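Local coordinates for protein ribokinase (Staphylococcus aureus, PDB 3RY7) that phosphorylates D-ribose at its O-5 hydroxyl with ATP and magnesium, giving D-ribose 5-phosphate for nucleotide synthesis or the pentose phosphate pathway, at residues N116-I125 with V143-I154. Numbering follows the deposited sequence.
Sequences NMTMTPEDVI and VPIPAIISAFEI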
loop_
_atom_site.group_PDB
_atom_site.type_symbol
_atom_site.label_atom_id
_atom_site.label_comp_id
_atom_site.label_asym_id
_atom_site.label_seq_id
_atom_site.Cartn_x
_atom_site.Cartn_y
_atom_site.Cartn_z
ATOM N N ASN A 116 15.565 -21.051 -11.749
ATOM C CA ASN A 116 15.834 -21.360 -10.348
ATOM C C ASN A 116 16.179 -22.830 -10.143
ATOM O O ASN A 116 17.109 -23.155 -9.416
ATOM C CB ASN A 116 14.648 -21.005 -9.436
ATOM C CG ASN A 116 14.306 -19.530 -9.457
ATOM O OD1 ASN A 116 15.154 -18.666 -9.211
ATOM N ND2 ASN A 116 13.038 -19.230 -9.734
ATOM N N MET A 117 15.417 -23.703 -10.779
ATOM C CA MET A 117 15.599 -25.141 -10.618
ATOM C C MET A 117 16.643 -25.736 -11.571
ATOM O O MET A 117 16.765 -26.956 -11.687
ATOM C CB MET A 117 14.256 -25.861 -10.727
ATOM C CG MET A 117 13.303 -25.483 -9.578
ATOM S SD MET A 117 14.031 -25.883 -7.964
ATOM C CE MET A 117 13.938 -27.660 -7.994
ATOM N N THR A 118 17.403 -24.879 -12.247
ATOM C CA THR A 118 18.568 -25.375 -12.980
ATOM C C THR A 118 19.877 -25.042 -12.241
ATOM O O THR A 118 20.967 -25.306 -12.752
ATOM C CB THR A 118 18.636 -24.790 -14.404
ATOM O OG1 THR A 118 19.005 -23.405 -14.336
ATOM C CG2 THR A 118 17.278 -24.959 -15.132
ATOM N N MET A 119 19.777 -24.449 -11.047
ATOM C CA MET A 119 20.986 -24.037 -10.346
ATOM C C MET A 119 21.722 -25.286 -9.900
ATOM O O MET A 119 21.105 -26.178 -9.332
ATOM C CB MET A 119 20.678 -23.155 -9.145
ATOM C CG MET A 119 21.930 -22.560 -8.561
ATOM S SD MET A 119 21.692 -21.636 -7.033
ATOM C CE MET A 119 20.959 -20.116 -7.642
ATOM N N THR A 120 23.025 -25.349 -10.187
ATOM C CA THR A 120 23.844 -26.542 -9.907
ATOM C C THR A 120 24.939 -26.256 -8.876
ATOM O O THR A 120 25.255 -25.093 -8.580
ATOM C CB THR A 120 24.597 -27.027 -11.167
ATOM O OG1 THR A 120 25.514 -26.009 -11.572
ATOM C CG2 THR A 120 23.650 -27.345 -12.309
ATOM N N PRO A 121 25.554 -27.319 -8.338
ATOM C CA PRO A 121 26.687 -27.093 -7.425
ATOM C C PRO A 121 27.782 -26.243 -8.068
ATOM O O PRO A 121 28.397 -25.414 -7.391
ATOM C CB PRO A 121 27.185 -28.503 -7.137
ATOM C CG PRO A 121 25.945 -29.334 -7.223
ATOM C CD PRO A 121 25.081 -28.710 -8.301
ATOM N N GLU A 122 28.000 -26.428 -9.361
ATOM C CA GLU A 122 28.976 -25.603 -10.025
ATOM C C GLU A 122 28.636 -24.149 -10.097
ATOM O O GLU A 122 29.491 -23.357 -9.967
ATOM C CB GLU A 122 29.453 -26.157 -11.364
ATOM C CG GLU A 122 28.548 -27.067 -12.040
ATOM C CD GLU A 122 28.362 -28.356 -11.350
ATOM O OE1 GLU A 122 29.332 -29.076 -11.199
ATOM O OE2 GLU A 122 27.245 -28.677 -10.986
ATOM N N ASP A 123 27.370 -23.816 -10.242
ATOM C CA ASP A 123 26.926 -22.433 -10.120
ATOM C C ASP A 123 27.309 -21.903 -8.751
ATOM O O ASP A 123 27.777 -20.778 -8.619
ATOM C CB ASP A 123 25.407 -22.336 -10.306
ATOM C CG ASP A 123 24.985 -22.556 -11.751
ATOM O OD1 ASP A 123 25.724 -22.107 -12.668
ATOM O OD2 ASP A 123 23.931 -23.188 -11.967
ATOM N N VAL A 124 27.103 -22.726 -7.732
ATOM C CA VAL A 124 27.389 -22.333 -6.361
ATOM C C VAL A 124 28.889 -22.201 -6.092
ATOM O O VAL A 124 29.331 -21.200 -5.534
ATOM C CB VAL A 124 26.779 -23.335 -5.366
ATOM C CG1 VAL A 124 27.200 -22.980 -3.923
ATOM C CG2 VAL A 124 25.244 -23.363 -5.509
ATOM N N ILE A 125 29.662 -23.215 -6.477
ATOM C CA ILE A 125 31.126 -23.200 -6.284
ATOM C C ILE A 125 31.659 -21.920 -6.879
ATOM O O ILE A 125 32.489 -21.221 -6.292
ATOM C CB ILE A 125 31.799 -24.371 -7.000
ATOM C CG1 ILE A 125 31.898 -25.573 -6.071
ATOM C CG2 ILE A 125 33.202 -23.985 -7.452
ATOM C CD1 ILE A 125 30.650 -25.839 -5.281
ATOM N N VAL A 143 15.076 -23.715 -4.963
ATOM C CA VAL A 143 16.316 -23.953 -5.681
ATOM C C VAL A 143 16.690 -25.429 -5.386
ATOM O O VAL A 143 16.182 -26.011 -4.415
ATOM C CB VAL A 143 17.357 -22.907 -5.196
ATOM C CG1 VAL A 143 18.598 -23.550 -4.675
ATOM C CG2 VAL A 143 17.637 -21.838 -6.255
ATOM N N PRO A 144 17.521 -26.064 -6.239
ATOM C CA PRO A 144 17.636 -27.517 -6.049
ATOM C C PRO A 144 18.481 -27.899 -4.829
ATOM O O PRO A 144 19.439 -27.220 -4.467
ATOM C CB PRO A 144 18.308 -28.003 -7.346
ATOM C CG PRO A 144 18.145 -26.859 -8.325
ATOM C CD PRO A 144 18.166 -25.613 -7.485
ATOM N N ILE A 145 18.087 -28.984 -4.192
ATOM C CA ILE A 145 18.789 -29.493 -3.020
ATOM C C ILE A 145 20.314 -29.676 -3.207
ATOM O O ILE A 145 21.084 -29.246 -2.348
ATOM C CB ILE A 145 18.092 -30.764 -2.485
ATOM C CG1 ILE A 145 16.820 -30.353 -1.724
ATOM C CG2 ILE A 145 19.043 -31.598 -1.593
ATOM C CD1 ILE A 145 15.837 -31.478 -1.519
ATOM N N PRO A 146 20.757 -30.282 -4.338
ATOM C CA PRO A 146 22.216 -30.436 -4.522
ATOM C C PRO A 146 22.948 -29.082 -4.560
ATOM O O PRO A 146 24.080 -28.991 -4.096
ATOM C CB PRO A 146 22.347 -31.188 -5.861
ATOM C CG PRO A 146 21.022 -31.876 -6.048
ATOM C CD PRO A 146 19.989 -30.932 -5.416
ATOM N N ALA A 147 22.307 -28.033 -5.063
ATOM C CA ALA A 147 22.926 -26.718 -4.983
ATOM C C ALA A 147 23.041 -26.241 -3.532
ATOM O O ALA A 147 24.044 -25.624 -3.148
ATOM C CB ALA A 147 22.156 -25.683 -5.817
ATOM N N ILE A 148 21.996 -26.485 -2.746
ATOM C CA ILE A 148 21.998 -26.051 -1.355
ATOM C C ILE A 148 23.058 -26.836 -0.551
ATOM O O ILE A 148 23.805 -26.256 0.231
ATOM C CB ILE A 148 20.606 -26.195 -0.702
ATOM C CG1 ILE A 148 19.549 -25.334 -1.430
ATOM C CG2 ILE A 148 20.677 -25.777 0.781
ATOM C CD1 ILE A 148 18.148 -25.631 -0.991
ATOM N N ILE A 149 23.123 -28.144 -0.770
ATOM C CA ILE A 149 24.131 -28.983 -0.109
ATOM C C ILE A 149 25.534 -28.433 -0.364
ATOM O O ILE A 149 26.355 -28.290 0.553
ATOM C CB ILE A 149 24.037 -30.441 -0.575
ATOM C CG1 ILE A 149 22.793 -31.105 0.013
ATOM C CG2 ILE A 149 25.278 -31.221 -0.154
ATOM C CD1 ILE A 149 22.517 -32.489 -0.571
ATOM N N SER A 150 25.797 -28.060 -1.609
ATOM C CA SER A 150 27.134 -27.608 -1.955
ATOM C C SER A 150 27.484 -26.265 -1.286
ATOM O O SER A 150 28.630 -26.046 -0.849
ATOM C CB SER A 150 27.301 -27.568 -3.477
ATOM O OG SER A 150 27.738 -26.292 -3.889
ATOM N N ALA A 151 26.494 -25.376 -1.185
ATOM C CA ALA A 151 26.704 -24.089 -0.535
ATOM C C ALA A 151 26.902 -24.268 0.983
ATOM O O ALA A 151 27.706 -23.572 1.603
ATOM C CB ALA A 151 25.537 -23.155 -0.819
ATOM N N PHE A 152 26.168 -25.218 1.560
ATOM C CA PHE A 152 26.241 -25.471 3.002
ATOM C C PHE A 152 27.538 -26.220 3.365
ATOM O O PHE A 152 28.057 -26.059 4.463
ATOM C CB PHE A 152 25.004 -26.248 3.482
ATOM C CG PHE A 152 23.766 -25.385 3.683
ATOM C CD1 PHE A 152 22.616 -25.921 4.274
ATOM C CD2 PHE A 152 23.761 -24.041 3.298
ATOM C CE1 PHE A 152 21.460 -25.125 4.466
ATOM C CE2 PHE A 152 22.623 -23.236 3.503
ATOM C CZ PHE A 152 21.468 -23.782 4.084
ATOM N N GLU A 153 28.059 -27.027 2.441
ATOM C CA GLU A 153 29.369 -27.690 2.651
ATOM C C GLU A 153 30.488 -26.668 2.739
ATOM O O GLU A 153 31.314 -26.694 3.663
ATOM C CB GLU A 153 29.656 -28.712 1.564
ATOM C CG GLU A 153 28.804 -29.964 1.670
ATOM C CD GLU A 153 28.857 -30.801 0.402
ATOM O OE1 GLU A 153 29.177 -30.205 -0.657
ATOM O OE2 GLU A 153 28.565 -32.031 0.463
ATOM N N ILE A 154 30.468 -25.721 1.812
ATOM C CA ILE A 154 31.412 -24.611 1.826
ATOM C C ILE A 154 31.311 -23.787 3.095
ATOM O O ILE A 154 32.333 -23.469 3.722
ATOM C CB ILE A 154 31.197 -23.686 0.613
ATOM C CG1 ILE A 154 31.512 -24.430 -0.696
ATOM C CG2 ILE A 154 32.034 -22.418 0.737
ATOM C CD1 ILE A 154 31.156 -23.620 -1.936
#
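The pyrrolidine ring of Pro144 points its CG and CD atoms at a cup of backbone carbonyls, with Met119 O 3.2 Å from CG and Asn116 O 3.3 Å from CD; these carbons offer weakly polarised C-H groups to the oxygens, and proline suits the N-cap position before helix 145-154, having no amide N-H that needs a partner. Beside CD, Met119 CB packs, while the bent chain of Met117 brings its sulfur beside the backbone of Val143. A second proline ring, Pro121, sets CB against Ser150 CB (3.8 Å) and CG near Pro146 O. Its rigid phi angle also suits the first turn of helix 121-125, which the Thr120–Asp123 capping box starts; Asp123 is further paired with Lys62. Small Ala147 lets the chains close to 4.5 Å between its CA and that of Pro121. Val124 straddles the neighbouring helix: CG1, anti to the backbone N (chi1 175°), meets Ala151 CB at 3.5 Å, and CG2 rests on Ala147. Ile125 CD1 reaches Ile154 CD1 at 4.0 Å. Ser150 OG is buried among these aliphatic groups without a polar partner in the model. Ile131 of helix 128-132 extends the apolar cluster, while Phe152, one face covered by Ile148 CG2, packs toward strand 136-140. The Asn116 and Val143 end lies near Asn12 and Glu142, which probably bind the substrate; the two helix segments, crossing at -31°, form an outer layer over the central sheet of the α/β ribokinase (PfkB) fold.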